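PDB 4YZT: cellulose hydrolase from Bacillus licheniformis, which hydrolyses internal beta-1,4-glucosidic bonds of cellulose as a tri-modular endoglucanase of glycoside hydrolase family 5. Local coordinates for residues L173-M178 with H208-P213; L155-V160 with G187-R192; D102-L105 with Y110-L113; S247-D252 with V291-K296. All coordinates share one frame; numbering follows the deposited sequence.

All four contacts lie in the family 5 catalytic barrel of eight parallel strands ringed by helices. Interactions 2 and 3 sit on neighbouring strands: the backbone of 155-158 pairs with that of 110-114, and both contacts are buried, one built on an arginine held by carbonyl groups and the other wholly aliphatic. Interaction 1 touches interaction 2 through Leu174 and Met178, which pack on Ile159, and joins helix to loop by a bridging water with little direct contact. Interaction 4 stands apart, its centre about 26 to 28 Å from the other centres; it joins two outer helices, and its salt bridge lies toward the surface beside a buried aliphatic patch.

Interaction 1: residues L173-M178 with H208-P213; sequences LLNREM and HSFEPP
The amide nitrogen of Asn175 comes up to the rim of the Phe210 ring, with ND2 3.7 Å from CE1 and lying in the plane of the ring. The two side chains cross at about a right angle, and the amide plane is turned 67° from the ring plane, so the amide meets the aromatic edge without stacking on it. Behind this first touch, CB of Asn175 lies 4.3 Å from CG of Pro213, a looser contact with the proline ring. A water bridges the segments: it accepts from Asn175 ND2 at 2.8 Å and donates to the carbonyl oxygen of Glu211, also at 2.8 Å. No direct hydrogen bond links residues 173-178 to 208-213, so this water carries the polar connection between them. The same amide nitrogen also bonds to the carbonyl oxygen of Gly197, and these two acceptors together fix the rotation of the buried amide. Phe210 reaches the helix because its CG stands anti to the backbone N (chi1 173°), which swings the ring toward Asn175 although its CB does not point there. One helical turn earlier, Asn172 bonds through its side chain to Ser209 O and Glu211 N, holding the loop backbone on both sides of Phe210. The contact thus lays the loop that follows helix 203-208, on its way to barrel strand 218-224, against helix 168-184. Asn175, Phe210 and Pro213 all touch Val196 of strand 194-196, while Leu174 and Met178 pack on helix 130-147, the neighbouring helix of the barrel's outer layer.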
loop_
_atom_site.group_PDB
_atom_site.type_symbol
_atom_site.label_atom_id
_atom_site.label_comp_id
_atom_site.label_asym_id
_atom_site.label_seq_id
_atom_site.Cartn_x
_atom_site.Cartn_y
_atom_site.Cartn_z
ATOM N N LEU A 173 7.919 28.631 -3.098
ATOM C CA LEU A 173 7.021 29.771 -3.254
ATOM C C LEU A 173 5.573 29.344 -3.064
ATOM O O LEU A 173 4.793 30.035 -2.410
ATOM C CB LEU A 173 7.184 30.427 -4.636
ATOM C CG LEU A 173 6.157 31.511 -5.006
ATOM C CD1 LEU A 173 6.255 32.684 -4.051
ATOM C CD2 LEU A 173 6.322 31.997 -6.451
ATOM N N LEU A 174 5.217 28.206 -3.653
ATOM C CA LEU A 174 3.841 27.743 -3.631
ATOM C C LEU A 174 3.453 27.457 -2.188
ATOM O O LEU A 174 2.380 27.853 -1.749
ATOM C CB LEU A 174 3.668 26.501 -4.510
ATOM C CG LEU A 174 2.296 25.833 -4.664
ATOM C CD1 LEU A 174 2.294 24.967 -5.930
ATOM C CD2 LEU A 174 1.956 24.970 -3.459
ATOM N N ASN A 175 4.327 26.769 -1.458
ATOM C CA ASN A 175 4.058 26.469 -0.047
ATOM C C ASN A 175 3.834 27.729 0.775
ATOM O O ASN A 175 2.887 27.801 1.572
ATOM C CB ASN A 175 5.204 25.658 0.568
ATOM C CG ASN A 175 5.183 24.208 0.143
ATOM O OD1 ASN A 175 4.163 23.709 -0.336
ATOM N ND2 ASN A 175 6.303 23.511 0.335
ATOM N N ARG A 176 4.704 28.720 0.578
ATOM C CA ARG A 176 4.639 29.963 1.330
ATOM C C ARG A 176 3.360 30.744 1.027
ATOM O O ARG A 176 2.725 31.284 1.930
ATOM C CB ARG A 176 5.875 30.827 1.026
ATOM C CG ARG A 176 5.889 32.162 1.772
ATOM C CD ARG A 176 7.217 32.909 1.634
ATOM N NE ARG A 176 7.602 33.164 0.245
ATOM C CZ ARG A 176 8.504 32.450 -0.419
ATOM N NH1 ARG A 176 9.117 31.446 0.187
ATOM N NH2 ARG A 176 8.805 32.747 -1.682
ATOM N N GLU A 177 2.992 30.811 -0.250
ATOM C CA GLU A 177 1.856 31.616 -0.673
ATOM C C GLU A 177 0.536 30.998 -0.247
ATOM O O GLU A 177 -0.365 31.707 0.203
ATOM C CB GLU A 177 1.875 31.818 -2.185
ATOM C CG GLU A 177 3.013 32.702 -2.660
ATOM C CD GLU A 177 2.838 34.140 -2.234
ATOM O OE1 GLU A 177 1.826 34.753 -2.641
ATOM O OE2 GLU A 177 3.702 34.657 -1.489
ATOM N N MET A 178 0.425 29.682 -0.377
ATOM C CA MET A 178 -0.787 28.990 0.044
ATOM C C MET A 178 -0.918 29.025 1.562
ATOM O O MET A 178 -2.010 29.223 2.087
ATOM C CB MET A 178 -0.804 27.543 -0.467
ATOM C CG MET A 178 -0.832 27.438 -1.999
ATOM S SD MET A 178 -2.128 28.444 -2.757
ATOM C CE MET A 178 -1.158 29.675 -3.602
ATOM N N HIS A 208 16.896 18.072 0.609
ATOM C CA HIS A 208 17.915 18.784 -0.173
ATOM C C HIS A 208 17.467 20.021 -0.940
ATOM O O HIS A 208 18.303 20.850 -1.297
ATOM C CB HIS A 208 18.562 17.817 -1.167
ATOM C CG HIS A 208 19.171 16.616 -0.520
ATOM N ND1 HIS A 208 20.122 16.708 0.473
ATOM C CD2 HIS A 208 18.959 15.295 -0.718
ATOM C CE1 HIS A 208 20.465 15.494 0.864
ATOM N NE2 HIS A 208 19.775 14.618 0.154
ATOM N N SER A 209 16.176 20.149 -1.222
ATOM C CA SER A 209 15.699 21.262 -2.044
ATOM C C SER A 209 14.625 22.073 -1.327
ATOM O O SER A 209 14.388 23.252 -1.610
ATOM C CB SER A 209 15.159 20.731 -3.369
ATOM O OG SER A 209 16.035 19.748 -3.900
ATOM N N PHE A 210 13.985 21.421 -0.383
ATOM C CA PHE A 210 12.922 22.012 0.405
ATOM C C PHE A 210 13.469 23.002 1.420
ATOM O O PHE A 210 14.555 22.803 1.964
ATOM C CB PHE A 210 12.165 20.881 1.096
ATOM C CG PHE A 210 11.134 21.324 2.085
ATOM C CD1 PHE A 210 9.868 21.699 1.668
ATOM C CD2 PHE A 210 11.406 21.296 3.442
ATOM C CE1 PHE A 210 8.902 22.064 2.588
ATOM C CE2 PHE A 210 10.437 21.669 4.369
ATOM C CZ PHE A 210 9.187 22.048 3.938
ATOM N N GLU A 211 12.726 24.075 1.672
ATOM C CA GLU A 211 12.990 24.907 2.844
ATOM C C GLU A 211 11.678 25.159 3.578
ATOM O O GLU A 211 10.677 25.515 2.956
ATOM C CB GLU A 211 13.664 26.228 2.461
ATOM C CG GLU A 211 15.115 26.076 2.024
ATOM C CD GLU A 211 15.994 25.407 3.086
ATOM O OE1 GLU A 211 15.892 25.773 4.277
ATOM O OE2 GLU A 211 16.786 24.508 2.729
ATOM N N PRO A 212 11.677 24.960 4.905
ATOM C CA PRO A 212 10.453 25.123 5.700
ATOM C C PRO A 212 9.928 26.554 5.652
ATOM O O PRO A 212 10.713 27.497 5.789
ATOM C CB PRO A 212 10.897 24.767 7.129
ATOM C CG PRO A 212 12.234 24.125 7.000
ATOM C CD PRO A 212 12.849 24.675 5.749
ATOM N N PRO A 213 8.616 26.725 5.444
ATOM C CA PRO A 213 8.077 28.077 5.596
ATOM C C PRO A 213 8.319 28.585 7.018
ATOM O O PRO A 213 8.444 27.783 7.954
ATOM C CB PRO A 213 6.580 27.908 5.328
ATOM C CG PRO A 213 6.450 26.606 4.583
ATOM C CD PRO A 213 7.600 25.745 5.013
HETATM O O HOH W 1 8.449 24.947 1.327
#

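Interaction 2: residues L155-V160 with G187-R192; sequences LLFEIV and GKNGQR
The guanidinium group of Arg192 is gripped by a ring of oxygen atoms. Its NH1 donates to the carbonyl oxygen of Leu155 at 2.9 Å, in a fairly straight bond. That oxygen lies in the guanidinium plane, although the donor is tilted from the plane of the carbonyl. On the side of the group turned away from Leu155, NE donates to Asn189 OD1 at 2.9 Å, this acceptor too lying in the guanidinium plane, and at 176° the bond is almost linear. Further carbonyls complete the set: Ser152 O accepts from NH1, and Lys149 O and Lys151 O accept from NH2. With every nitrogen of the group engaged, its rotation is fixed, and the carbonyl dipoles would be expected to stabilise the buried positive charge. The aliphatic part of the same side chain lies on Phe157. Arg192 CD sits 3.5 Å from the centroid of the Phe157 ring and only 9° off its normal, a CH-pi contact over the middle of one face. A bend at chi3 turns the chain beyond CD, leaving the guanidinium plane 35° from that of the ring. Asn189 also approaches Phe157, its OD1 3.7 Å from CE2 and the two side chains crossing at about a right angle. Thr185 OG1 and Ala145 O hold ND2 from behind, which keeps OD1 turned to the arginine. The loop between helix 168-184 and strand 194-196 is thereby fastened to strand 155-158. Phe157 further meets Trp141 of helix 130-147 and Ile182 of helix 168-184, and its backbone pairs with Leu193 and Ile195 in the barrel sheet.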
loop_
_atom_site.group_PDB
_atom_site.type_symbol
_atom_site.label_atom_id
_atom_site.label_comp_id
_atom_site.label_asym_id
_atom_site.label_seq_id
_atom_site.Cartn_x
_atom_site.Cartn_y
_atom_site.Cartn_z
ATOM N N LEU A 155 -8.549 18.739 12.458
ATOM C CA LEU A 155 -8.480 18.783 10.998
ATOM C C LEU A 155 -7.210 19.514 10.563
ATOM O O LEU A 155 -6.952 20.649 10.982
ATOM C CB LEU A 155 -9.728 19.446 10.399
ATOM C CG LEU A 155 -9.745 19.626 8.863
ATOM C CD1 LEU A 155 -9.744 18.291 8.104
ATOM C CD2 LEU A 155 -10.930 20.482 8.451
ATOM N N LEU A 156 -6.422 18.833 9.737
ATOM C CA LEU A 156 -5.173 19.345 9.184
ATOM C C LEU A 156 -5.370 19.640 7.696
ATOM O O LEU A 156 -6.132 18.945 7.023
ATOM C CB LEU A 156 -4.027 18.337 9.364
ATOM C CG LEU A 156 -3.529 17.976 10.779
ATOM C CD1 LEU A 156 -4.439 16.953 11.437
ATOM C CD2 LEU A 156 -2.102 17.442 10.735
ATOM N N PHE A 157 -4.692 20.664 7.183
ATOM C CA PHE A 157 -4.689 20.923 5.736
ATOM C C PHE A 157 -3.365 20.483 5.125
ATOM O O PHE A 157 -2.301 20.846 5.636
ATOM C CB PHE A 157 -4.881 22.410 5.402
ATOM C CG PHE A 157 -6.215 22.998 5.802
ATOM C CD1 PHE A 157 -7.318 22.208 6.041
ATOM C CD2 PHE A 157 -6.348 24.377 5.926
ATOM C CE1 PHE A 157 -8.546 22.784 6.410
ATOM C CE2 PHE A 157 -7.562 24.961 6.294
ATOM C CZ PHE A 157 -8.661 24.161 6.531
ATOM N N GLU A 158 -3.427 19.737 4.025
ATOM C CA GLU A 158 -2.236 19.399 3.242
ATOM C C GLU A 158 -2.277 20.142 1.898
ATOM O O GLU A 158 -3.172 19.928 1.084
ATOM C CB GLU A 158 -2.128 17.891 3.021
ATOM C CG GLU A 158 -0.964 17.511 2.103
ATOM C CD GLU A 158 -0.938 16.018 1.773
ATOM O OE1 GLU A 158 -1.922 15.317 2.090
ATOM O OE2 GLU A 158 0.063 15.557 1.183
ATOM N N ILE A 159 -1.315 21.029 1.682
ATOM C CA ILE A 159 -1.345 21.942 0.530
ATOM C C ILE A 159 -1.511 21.267 -0.852
ATOM O O ILE A 159 -2.394 21.664 -1.620
ATOM C CB ILE A 159 -0.078 22.819 0.515
ATOM C CG1 ILE A 159 0.014 23.619 1.819
ATOM C CG2 ILE A 159 -0.086 23.788 -0.672
ATOM C CD1 ILE A 159 -1.219 24.474 2.075
ATOM N N VAL A 160 -0.685 20.265 -1.163
ATOM C CA VAL A 160 -0.767 19.588 -2.457
ATOM C C VAL A 160 -0.073 18.210 -2.449
ATOM O O VAL A 160 1.036 18.051 -1.924
ATOM C CB VAL A 160 -0.151 20.474 -3.600
ATOM C CG1 VAL A 160 1.339 20.785 -3.342
ATOM C CG2 VAL A 160 -0.326 19.834 -4.967
ATOM N N GLY A 187 -8.956 33.306 12.547
ATOM C CA GLY A 187 -9.647 32.374 13.432
ATOM C C GLY A 187 -8.799 31.137 13.705
ATOM O O GLY A 187 -7.592 31.254 13.916
ATOM N N LYS A 188 -9.411 29.955 13.688
ATOM C CA LYS A 188 -8.667 28.723 13.949
ATOM C C LYS A 188 -7.650 28.383 12.845
ATOM O O LYS A 188 -6.712 27.617 13.083
ATOM C CB LYS A 188 -9.627 27.545 14.158
ATOM C CG LYS A 188 -10.443 27.659 15.454
ATOM C CD LYS A 188 -11.336 26.436 15.691
ATOM C CE LYS A 188 -10.522 25.184 16.021
ATOM N NZ LYS A 188 -10.156 25.089 17.468
ATOM N N ASN A 189 -7.820 28.955 11.652
ATOM C CA ASN A 189 -6.844 28.755 10.583
ATOM C C ASN A 189 -5.528 29.455 10.909
ATOM O O ASN A 189 -4.506 29.209 10.268
ATOM C CB ASN A 189 -7.387 29.251 9.240
ATOM C CG ASN A 189 -8.360 28.274 8.614
ATOM O OD1 ASN A 189 -8.518 27.160 9.101
ATOM N ND2 ASN A 189 -8.996 28.676 7.514
ATOM N N GLY A 190 -5.559 30.331 11.909
ATOM C CA GLY A 190 -4.346 30.981 12.375
ATOM C C GLY A 190 -3.388 29.986 13.004
ATOM O O GLY A 190 -2.167 30.154 12.936
ATOM N N GLN A 191 -3.936 28.936 13.605
ATOM C CA GLN A 191 -3.106 27.956 14.292
ATOM C C GLN A 191 -3.239 26.540 13.746
ATOM O O GLN A 191 -2.584 25.615 14.244
ATOM C CB GLN A 191 -3.438 27.950 15.789
ATOM C CG GLN A 191 -3.168 29.282 16.479
ATOM C CD GLN A 191 -1.694 29.640 16.470
ATOM O OE1 GLN A 191 -0.830 28.786 16.701
ATOM N NE2 GLN A 191 -1.394 30.904 16.197
ATOM N N ARG A 192 -4.069 26.354 12.725
ATOM C CA ARG A 192 -4.291 25.010 12.196
ATOM C C ARG A 192 -2.988 24.409 11.671
ATOM O O ARG A 192 -2.158 25.116 11.093
ATOM C CB ARG A 192 -5.353 25.027 11.095
ATOM C CG ARG A 192 -5.775 23.631 10.646
ATOM C CD ARG A 192 -6.944 23.670 9.673
ATOM N NE ARG A 192 -8.033 24.472 10.194
ATOM C CZ ARG A 192 -8.892 24.066 11.128
ATOM N NH1 ARG A 192 -8.785 22.857 11.661
ATOM N NH2 ARG A 192 -9.847 24.881 11.538
#

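Interaction 3: residues D102-L105 with Y110-L113; sequences DWAL and YVVL
The side chain of Val111 leaves the strand toward the helix, and its CG2 is met by both Ala104 and Leu105. The CB of Ala104 is directed toward the strand and ends 3.7 Å from Val111 CG2. Leu105 arrives from the next position of the helix: its CD2 branch lies 3.6 Å from the same methyl and 4.0 Å from Val111 CB, and the two side chains lie at a slant to each other. Val111 presents this branch because CG1 stands anti to its backbone N (chi1 -180°), which places CG2 beside that nitrogen. Across the contact the nearest alpha carbons, those of Leu105 and Val111, are 6.6 Å apart, a spacing bridged by these short side chains. Helix 91-105 here packs by its last turn on strand 110-114, the strand that directly follows it in the beta-alpha-beta unit begun by strand 70-73. Ala104 also touches Val71 of that first strand, and Leu105 touches Leu155 of the strand on the other side. The meeting is purely aliphatic, without a hydrogen bond between the two segments, so the side-chain contact rests on dispersion and the burial of methyl groups, while the four-residue connection from Leu105 to Tyr110 further constrains helix end and strand to stay near.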
loop_
_atom_site.group_PDB
_atom_site.type_symbol
_atom_site.label_atom_id
_atom_site.label_comp_id
_atom_site.label_asym_id
_atom_site.label_seq_id
_atom_site.Cartn_x
_atom_site.Cartn_y
_atom_site.Cartn_z
ATOM N N ASP A 102 -16.745 15.811 7.895
ATOM C CA ASP A 102 -17.439 15.842 9.191
ATOM C C ASP A 102 -17.644 14.435 9.757
ATOM O O ASP A 102 -17.453 14.209 10.952
ATOM C CB ASP A 102 -18.792 16.549 9.070
ATOM C CG ASP A 102 -18.675 18.066 9.155
ATOM O OD1 ASP A 102 -17.613 18.571 9.582
ATOM O OD2 ASP A 102 -19.653 18.755 8.801
ATOM N N TRP A 103 -18.021 13.493 8.897
ATOM C CA TRP A 103 -18.158 12.098 9.315
ATOM C C TRP A 103 -16.900 11.579 10.004
ATOM O O TRP A 103 -16.976 10.906 11.047
ATOM C CB TRP A 103 -18.506 11.208 8.109
ATOM C CG TRP A 103 -19.940 11.300 7.684
ATOM C CD1 TRP A 103 -20.992 11.803 8.409
ATOM C CD2 TRP A 103 -20.487 10.880 6.425
ATOM N NE1 TRP A 103 -22.160 11.707 7.681
ATOM C CE2 TRP A 103 -21.873 11.157 6.455
ATOM C CE3 TRP A 103 -19.939 10.303 5.280
ATOM C CZ2 TRP A 103 -22.713 10.869 5.378
ATOM C CZ3 TRP A 103 -20.768 10.018 4.219
ATOM C CH2 TRP A 103 -22.140 10.300 4.272
ATOM N N ALA A 104 -15.738 11.896 9.433
ATOM C CA ALA A 104 -14.481 11.447 10.007
ATOM C C ALA A 104 -14.237 12.182 11.323
ATOM O O ALA A 104 -13.880 11.572 12.337
ATOM C CB ALA A 104 -13.327 11.681 9.029
ATOM N N LEU A 105 -14.434 13.499 11.313
ATOM C CA LEU A 105 -14.150 14.277 12.517
ATOM C C LEU A 105 -15.055 13.877 13.675
ATOM O O LEU A 105 -14.636 13.874 14.840
ATOM C CB LEU A 105 -14.306 15.773 12.246
ATOM C CG LEU A 105 -13.208 16.416 11.410
ATOM C CD1 LEU A 105 -13.641 17.830 11.021
ATOM C CD2 LEU A 105 -11.910 16.455 12.202
ATOM N N TYR A 110 -8.129 12.248 13.828
ATOM C CA TYR A 110 -7.407 13.374 13.258
ATOM C C TYR A 110 -7.529 13.187 11.753
ATOM O O TYR A 110 -7.441 12.064 11.262
ATOM C CB TYR A 110 -5.957 13.414 13.720
ATOM C CG TYR A 110 -5.818 13.968 15.114
ATOM C CD1 TYR A 110 -6.164 13.198 16.217
ATOM C CD2 TYR A 110 -5.360 15.261 15.331
ATOM C CE1 TYR A 110 -6.049 13.686 17.497
ATOM C CE2 TYR A 110 -5.243 15.764 16.619
ATOM C CZ TYR A 110 -5.592 14.967 17.690
ATOM O OH TYR A 110 -5.485 15.451 18.970
ATOM N N VAL A 111 -7.770 14.269 11.028
ATOM C CA VAL A 111 -8.164 14.155 9.631
ATOM C C VAL A 111 -7.281 15.040 8.750
ATOM O O VAL A 111 -7.085 16.207 9.072
ATOM C CB VAL A 111 -9.652 14.550 9.436
ATOM C CG1 VAL A 111 -10.057 14.426 7.964
ATOM C CG2 VAL A 111 -10.575 13.703 10.335
ATOM N N VAL A 112 -6.742 14.472 7.659
ATOM C CA VAL A 112 -5.954 15.231 6.694
ATOM C C VAL A 112 -6.776 15.487 5.430
ATOM O O VAL A 112 -7.183 14.545 4.743
ATOM C CB VAL A 112 -4.656 14.498 6.326
ATOM C CG1 VAL A 112 -3.880 15.242 5.211
ATOM C CG2 VAL A 112 -3.796 14.326 7.574
ATOM N N LEU A 113 -7.020 16.761 5.131
ATOM C CA LEU A 113 -7.747 17.125 3.917
ATOM C C LEU A 113 -6.767 17.763 2.940
ATOM O O LEU A 113 -5.991 18.637 3.347
ATOM C CB LEU A 113 -8.902 18.077 4.239
ATOM C CG LEU A 113 -9.732 18.658 3.081
ATOM C CD1 LEU A 113 -10.570 17.591 2.387
ATOM C CD2 LEU A 113 -10.615 19.806 3.572
#

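Interaction 4: residues S247-D252 with V291-K296; sequences SEMEED and VRLAHK
A salt bridge between Glu250 and Lys296 ties the two helices together, with NZ 2.8 Å from OE2. The carboxylate offers its syn lone pair, and the two side chains meet at about a right angle. Each CG stands anti to its backbone N (chi1 176° in Glu250 and 174° in Lys296), which sets the direction in which the chains leave their helices, and the extended course of both beyond CG gives them the reach to span the gap. Glu250 OE2 also bonds to the hydroxyl of Tyr297, so two groups hold this oxygen. Beneath the ion pair, Leu293 reaches between the helices. Its CD2 lies over the face of the Glu250 carboxylate, 3.6 Å from CD, while CD1 turns to Met249 and comes 3.6 Å from CG and 3.8 Å from SD. The axes of the short segments approach to 10.4 Å at a crossing angle of -33°, so helices 243-261 and 280-296 run roughly alongside in the outer layer of the barrel. Met249 continues inward against Tyr286, Thr289 and Phe290. The chemistry is graded with depth: methionine and leucine form the buried side, and the carboxylate carries the contact outward to an exposed lysine, where solvent would probably temper the strength of the charge pair.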
loop_
_atom_site.group_PDB
_atom_site.type_symbol
_atom_site.label_atom_id
_atom_site.label_comp_id
_atom_site.label_asym_id
_atom_site.label_seq_id
_atom_site.Cartn_x
_atom_site.Cartn_y
_atom_site.Cartn_z
ATOM N N SER A 247 18.277 -2.786 6.664
ATOM C CA SER A 247 19.223 -1.705 6.950
ATOM C C SER A 247 18.953 -0.488 6.060
ATOM O O SER A 247 18.974 0.648 6.528
ATOM C CB SER A 247 20.659 -2.197 6.751
ATOM O OG SER A 247 21.580 -1.142 6.935
ATOM N N GLU A 248 18.699 -0.743 4.775
ATOM C CA GLU A 248 18.480 0.317 3.794
ATOM C C GLU A 248 17.187 1.087 4.042
ATOM O O GLU A 248 17.138 2.312 3.850
ATOM C CB GLU A 248 18.493 -0.274 2.384
ATOM C CG GLU A 248 19.910 -0.610 1.927
ATOM C CD GLU A 248 19.973 -1.641 0.810
ATOM O OE1 GLU A 248 18.914 -2.028 0.267
ATOM O OE2 GLU A 248 21.102 -2.058 0.480
ATOM N N MET A 249 16.151 0.378 4.492
ATOM C CA MET A 249 14.907 1.028 4.867
ATOM C C MET A 249 15.157 2.034 6.002
ATOM O O MET A 249 14.698 3.179 5.929
ATOM C CB MET A 249 13.858 -0.003 5.278
ATOM C CG MET A 249 12.568 0.625 5.784
ATOM S SD MET A 249 11.362 -0.630 6.263
ATOM C CE MET A 249 10.512 -0.854 4.708
ATOM N N GLU A 250 15.909 1.634 7.024
ATOM C CA GLU A 250 16.173 2.548 8.140
ATOM C C GLU A 250 17.033 3.738 7.696
ATOM O O GLU A 250 16.740 4.893 8.039
ATOM C CB GLU A 250 16.850 1.820 9.308
ATOM C CG GLU A 250 17.240 2.752 10.464
ATOM C CD GLU A 250 17.275 2.064 11.823
ATOM O OE1 GLU A 250 17.363 0.824 11.872
ATOM O OE2 GLU A 250 17.226 2.775 12.854
ATOM N N GLU A 251 18.084 3.457 6.932
ATOM C CA GLU A 251 18.976 4.516 6.460
ATOM C C GLU A 251 18.252 5.490 5.535
ATOM O O GLU A 251 18.634 6.648 5.433
ATOM C CB GLU A 251 20.205 3.925 5.759
ATOM C CG GLU A 251 21.246 3.306 6.712
ATOM C CD GLU A 251 21.429 4.079 8.040
ATOM O OE1 GLU A 251 21.895 5.244 8.020
ATOM O OE2 GLU A 251 21.118 3.508 9.113
ATOM N N ASP A 252 17.189 5.032 4.883
ATOM C CA ASP A 252 16.356 5.916 4.076
ATOM C C ASP A 252 15.707 7.025 4.907
ATOM O O ASP A 252 15.720 8.184 4.503
ATOM C CB ASP A 252 15.259 5.128 3.348
ATOM C CG ASP A 252 15.716 4.600 1.994
ATOM O OD1 ASP A 252 16.830 4.958 1.554
ATOM O OD2 ASP A 252 14.952 3.837 1.363
ATOM N N VAL A 291 6.572 0.303 9.853
ATOM C CA VAL A 291 5.783 1.067 10.814
ATOM C C VAL A 291 6.549 1.231 12.132
ATOM O O VAL A 291 6.492 2.299 12.749
ATOM C CB VAL A 291 4.403 0.419 11.054
ATOM C CG1 VAL A 291 3.612 1.200 12.134
ATOM C CG2 VAL A 291 3.630 0.404 9.750
ATOM N N ARG A 292 7.281 0.198 12.551
ATOM C CA ARG A 292 8.087 0.314 13.769
ATOM C C ARG A 292 9.188 1.356 13.597
ATOM O O ARG A 292 9.501 2.077 14.529
ATOM C CB ARG A 292 8.696 -1.037 14.182
ATOM C CG ARG A 292 7.671 -2.010 14.768
ATOM C CD ARG A 292 8.288 -3.050 15.700
ATOM N NE ARG A 292 9.025 -4.104 15.004
ATOM C CZ ARG A 292 10.345 -4.110 14.827
ATOM N NH1 ARG A 292 11.081 -3.106 15.286
ATOM N NH2 ARG A 292 10.929 -5.117 14.185
ATOM N N LEU A 293 9.775 1.441 12.407
ATOM C CA LEU A 293 10.806 2.447 12.161
ATOM C C LEU A 293 10.218 3.864 12.171
ATOM O O LEU A 293 10.807 4.778 12.754
ATOM C CB LEU A 293 11.528 2.178 10.842
ATOM C CG LEU A 293 12.516 1.012 10.850
ATOM C CD1 LEU A 293 12.961 0.657 9.410
ATOM C CD2 LEU A 293 13.720 1.370 11.724
ATOM N N ALA A 294 9.060 4.044 11.539
ATOM C CA ALA A 294 8.365 5.331 11.593
ATOM C C ALA A 294 8.076 5.720 13.053
ATOM O O ALA A 294 8.327 6.848 13.479
ATOM C CB ALA A 294 7.078 5.278 10.786
ATOM N N HIS A 295 7.562 4.772 13.829
ATOM C CA HIS A 295 7.282 5.049 15.233
ATOM C C HIS A 295 8.559 5.426 15.989
ATOM O O HIS A 295 8.572 6.404 16.741
ATOM C CB HIS A 295 6.592 3.842 15.888
ATOM C CG HIS A 295 5.827 4.190 17.131
ATOM N ND1 HIS A 295 6.397 4.168 18.387
ATOM C CD2 HIS A 295 4.543 4.583 17.311
ATOM C CE1 HIS A 295 5.501 4.538 19.283
ATOM N NE2 HIS A 295 4.363 4.787 18.658
ATOM N N LYS A 296 9.625 4.654 15.790
ATOM C CA LYS A 296 10.917 4.924 16.428
ATOM C C LYS A 296 11.393 6.347 16.164
ATOM O O LYS A 296 11.961 7.005 17.049
ATOM C CB LYS A 296 11.966 3.930 15.919
ATOM C CG LYS A 296 13.402 4.172 16.394
ATOM C CD LYS A 296 14.338 3.154 15.724
ATOM C CE LYS A 296 15.750 3.221 16.244
ATOM N NZ LYS A 296 16.647 2.281 15.502
#